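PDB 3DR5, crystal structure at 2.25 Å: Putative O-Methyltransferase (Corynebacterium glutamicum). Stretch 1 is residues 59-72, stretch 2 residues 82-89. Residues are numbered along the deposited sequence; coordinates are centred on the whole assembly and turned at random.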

# COMPACT_ATOMS: atom_id res chain seq x y z
N GLY A 59 14.95 3.45 -10.30
CA GLY A 59 13.80 4.25 -9.90
C GLY A 59 12.46 3.62 -10.24
O GLY A 59 12.27 2.41 -10.10
N ALA A 60 11.54 4.44 -10.72
CA ALA A 60 10.22 3.96 -11.06
C ALA A 60 9.86 4.14 -12.52
O ALA A 60 10.48 4.93 -13.24
CB ALA A 60 9.18 4.66 -10.16
N ILE A 61 8.84 3.40 -12.94
CA ILE A 61 8.33 3.51 -14.30
C ILE A 61 6.82 3.77 -14.22
O ILE A 61 6.10 3.09 -13.48
CB ILE A 61 8.52 2.22 -15.13
CG1 ILE A 61 10.00 1.89 -15.28
CG2 ILE A 61 7.91 2.40 -16.53
CD1 ILE A 61 10.27 0.57 -15.98
N ALA A 62 6.35 4.77 -14.96
CA ALA A 62 4.93 5.09 -15.03
C ALA A 62 4.49 4.90 -16.50
O ALA A 62 4.91 5.64 -17.39
CB ALA A 62 4.65 6.54 -14.58
N ILE A 63 3.67 3.89 -16.75
CA ILE A 63 3.17 3.60 -18.08
C ILE A 63 1.71 4.02 -18.10
O ILE A 63 0.82 3.28 -17.68
CB ILE A 63 3.29 2.10 -18.38
CG1 ILE A 63 4.77 1.72 -18.44
CG2 ILE A 63 2.60 1.77 -19.68
CD1 ILE A 63 5.07 0.36 -17.86
N THR A 64 1.46 5.22 -18.63
CA THR A 64 0.11 5.77 -18.65
C THR A 64 0.03 7.05 -19.47
O THR A 64 1.02 7.77 -19.60
CB THR A 64 -0.31 6.11 -17.20
OG1 THR A 64 -1.52 6.87 -17.20
CG2 THR A 64 0.80 6.94 -16.50
N PRO A 65 -1.15 7.35 -20.03
CA PRO A 65 -1.37 8.56 -20.84
C PRO A 65 -1.26 9.81 -19.97
O PRO A 65 -0.98 10.89 -20.46
CB PRO A 65 -2.79 8.39 -21.37
CG PRO A 65 -2.98 6.92 -21.42
CD PRO A 65 -2.25 6.38 -20.21
N ALA A 66 -1.52 9.66 -18.68
CA ALA A 66 -1.45 10.78 -17.74
C ALA A 66 -0.28 10.58 -16.78
O ALA A 66 -0.47 10.48 -15.57
CB ALA A 66 -2.75 10.90 -16.95
N ALA A 67 0.93 10.55 -17.31
CA ALA A 67 2.13 10.34 -16.51
C ALA A 67 2.45 11.50 -15.58
O ALA A 67 3.18 11.34 -14.60
CB ALA A 67 3.32 10.06 -17.42
N GLY A 68 1.91 12.67 -15.91
CA GLY A 68 2.17 13.85 -15.10
C GLY A 68 1.54 13.77 -13.72
O GLY A 68 2.19 14.08 -12.72
N LEU A 69 0.28 13.38 -13.67
CA LEU A 69 -0.42 13.27 -12.40
C LEU A 69 0.21 12.14 -11.59
O LEU A 69 0.70 12.35 -10.48
CB LEU A 69 -1.92 13.00 -12.64
CG LEU A 69 -2.75 12.71 -11.38
CD1 LEU A 69 -2.83 13.94 -10.49
CD2 LEU A 69 -4.15 12.28 -11.80
N VAL A 70 0.21 10.94 -12.15
CA VAL A 70 0.80 9.77 -11.50
C VAL A 70 2.24 10.02 -11.04
O VAL A 70 2.60 9.70 -9.90
CB VAL A 70 0.77 8.55 -12.46
CG1 VAL A 70 1.62 7.40 -11.91
CG2 VAL A 70 -0.66 8.10 -12.66
N GLY A 71 3.05 10.57 -11.95
CA GLY A 71 4.45 10.85 -11.68
C GLY A 71 4.71 11.76 -10.51
O GLY A 71 5.72 11.62 -9.81
N LEU A 72 3.82 12.72 -10.31
CA LEU A 72 3.96 13.67 -9.21
C LEU A 72 3.80 12.95 -7.87
O LEU A 72 4.47 13.28 -6.89
CB LEU A 72 2.93 14.81 -9.34
CG LEU A 72 3.27 15.85 -10.43
CD1 LEU A 72 2.10 16.83 -10.58
CD2 LEU A 72 4.54 16.62 -10.04
N THR A 82 17.21 8.66 -7.82
CA THR A 82 16.53 7.73 -8.72
C THR A 82 15.79 8.60 -9.74
O THR A 82 15.68 9.81 -9.57
CB THR A 82 15.49 6.85 -8.00
OG1 THR A 82 14.44 7.69 -7.48
CG2 THR A 82 16.14 6.07 -6.86
N THR A 83 15.29 7.98 -10.80
CA THR A 83 14.55 8.73 -11.81
C THR A 83 13.15 8.15 -12.03
O THR A 83 12.86 7.01 -11.62
CB THR A 83 15.25 8.72 -13.20
OG1 THR A 83 15.28 7.38 -13.71
CG2 THR A 83 16.68 9.26 -13.11
N LEU A 84 12.28 8.94 -12.64
CA LEU A 84 10.95 8.46 -12.98
C LEU A 84 10.99 8.34 -14.50
O LEU A 84 11.33 9.29 -15.21
CB LEU A 84 9.85 9.45 -12.58
CG LEU A 84 8.46 9.16 -13.18
CD1 LEU A 84 7.87 7.87 -12.62
CD2 LEU A 84 7.54 10.34 -12.88
N THR A 85 10.66 7.15 -15.00
CA THR A 85 10.64 6.91 -16.44
C THR A 85 9.18 6.82 -16.86
O THR A 85 8.45 5.92 -16.41
CB THR A 85 11.38 5.61 -16.80
OG1 THR A 85 12.77 5.76 -16.48
CG2 THR A 85 11.23 5.28 -18.27
N CYS A 86 8.75 7.75 -17.71
CA CYS A 86 7.38 7.78 -18.20
C CYS A 86 7.34 7.22 -19.61
O CYS A 86 8.23 7.48 -20.42
CB CYS A 86 6.84 9.21 -18.21
SG CYS A 86 6.93 10.05 -16.61
N ILE A 87 6.31 6.44 -19.91
CA ILE A 87 6.18 5.83 -21.22
C ILE A 87 4.80 5.97 -21.86
O ILE A 87 3.80 5.48 -21.31
CB ILE A 87 6.47 4.31 -21.16
CG1 ILE A 87 7.74 4.05 -20.35
CG2 ILE A 87 6.59 3.74 -22.57
CD1 ILE A 87 8.17 2.59 -20.32
N ASP A 88 4.75 6.66 -23.00
CA ASP A 88 3.52 6.81 -23.76
C ASP A 88 3.91 7.21 -25.20
O ASP A 88 4.86 7.95 -25.41
CB ASP A 88 2.58 7.87 -23.15
CG ASP A 88 1.20 7.86 -23.82
OD1 ASP A 88 0.40 6.94 -23.53
OD2 ASP A 88 0.93 8.76 -24.64
N PRO A 89 3.18 6.69 -26.20
CA PRO A 89 3.44 6.98 -27.62
C PRO A 89 2.96 8.33 -28.15
O PRO A 89 3.37 8.75 -29.23
CB PRO A 89 2.76 5.82 -28.34
CG PRO A 89 1.58 5.52 -27.47
CD PRO A 89 2.12 5.67 -26.05
O HOH W 1 13.53 5.21 -14.04

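The most unusual feature of this contact is that two glycines, Gly59 and Gly71, sit where a CB would clash with the partner stretch. At Gly59 the backbone angles (phi 137°, psi -138°) by themselves call for glycine, and a CB would lie 2.0 Å from Thr83 O. At Gly71, in the helix that follows the strand, CA comes within 3.4 Å of Leu84 CD2; a CB there would clash with that methyl and with Ala67 O.

The strand beginning at Gly59 and the one beginning at Thr83 run parallel, their axes inclined by 19°. Ala60 and Ala62 supply the bonds on their side, each using both its amide and its carbonyl, as the alternation of a parallel ladder requires. Ala60 N donates to Thr83 O (3.0 Å) and Thr85 N to Ala60 O (2.8 Å); Ala62 N then donates to Thr85 O (2.8 Å) and Ile87 N to Ala62 O (3.0 Å). CA-H...O contacts reinforce the ladder, the shortest from Ile61 CA to Thr85 O at 3.2 Å. A water donates to Ala60 O (3.2 Å) and also hydrogen-bonds Thr83 OG1 (2.8 Å) and Thr85 OG1 (2.6 Å), linking the strands through polar groups.

Side chains segregate by sheet face. Ile61, Ile63, Thr85 and Ile87 share one, where Ile87 CD1 packs against Ile61 CG2 (3.8 Å) and Ile63 CG1 (4.0 Å). Ala60, Ala62, Leu84 and Cys86 share the other. There Leu84 CD1 lies 4.0 Å from Ala62 CB, while its CD2 reaches Gly71. The helix adds a second apolar contact, Ala67 CB to Cys86 SG at 3.7 Å.

Beyond the strand, Thr64 OG1 accepts a hydrogen bond from Ala66 N (3.2 Å), bracing the turn before the helix, and Asp88 OD1 approaches Pro65 CA at 3.6 Å.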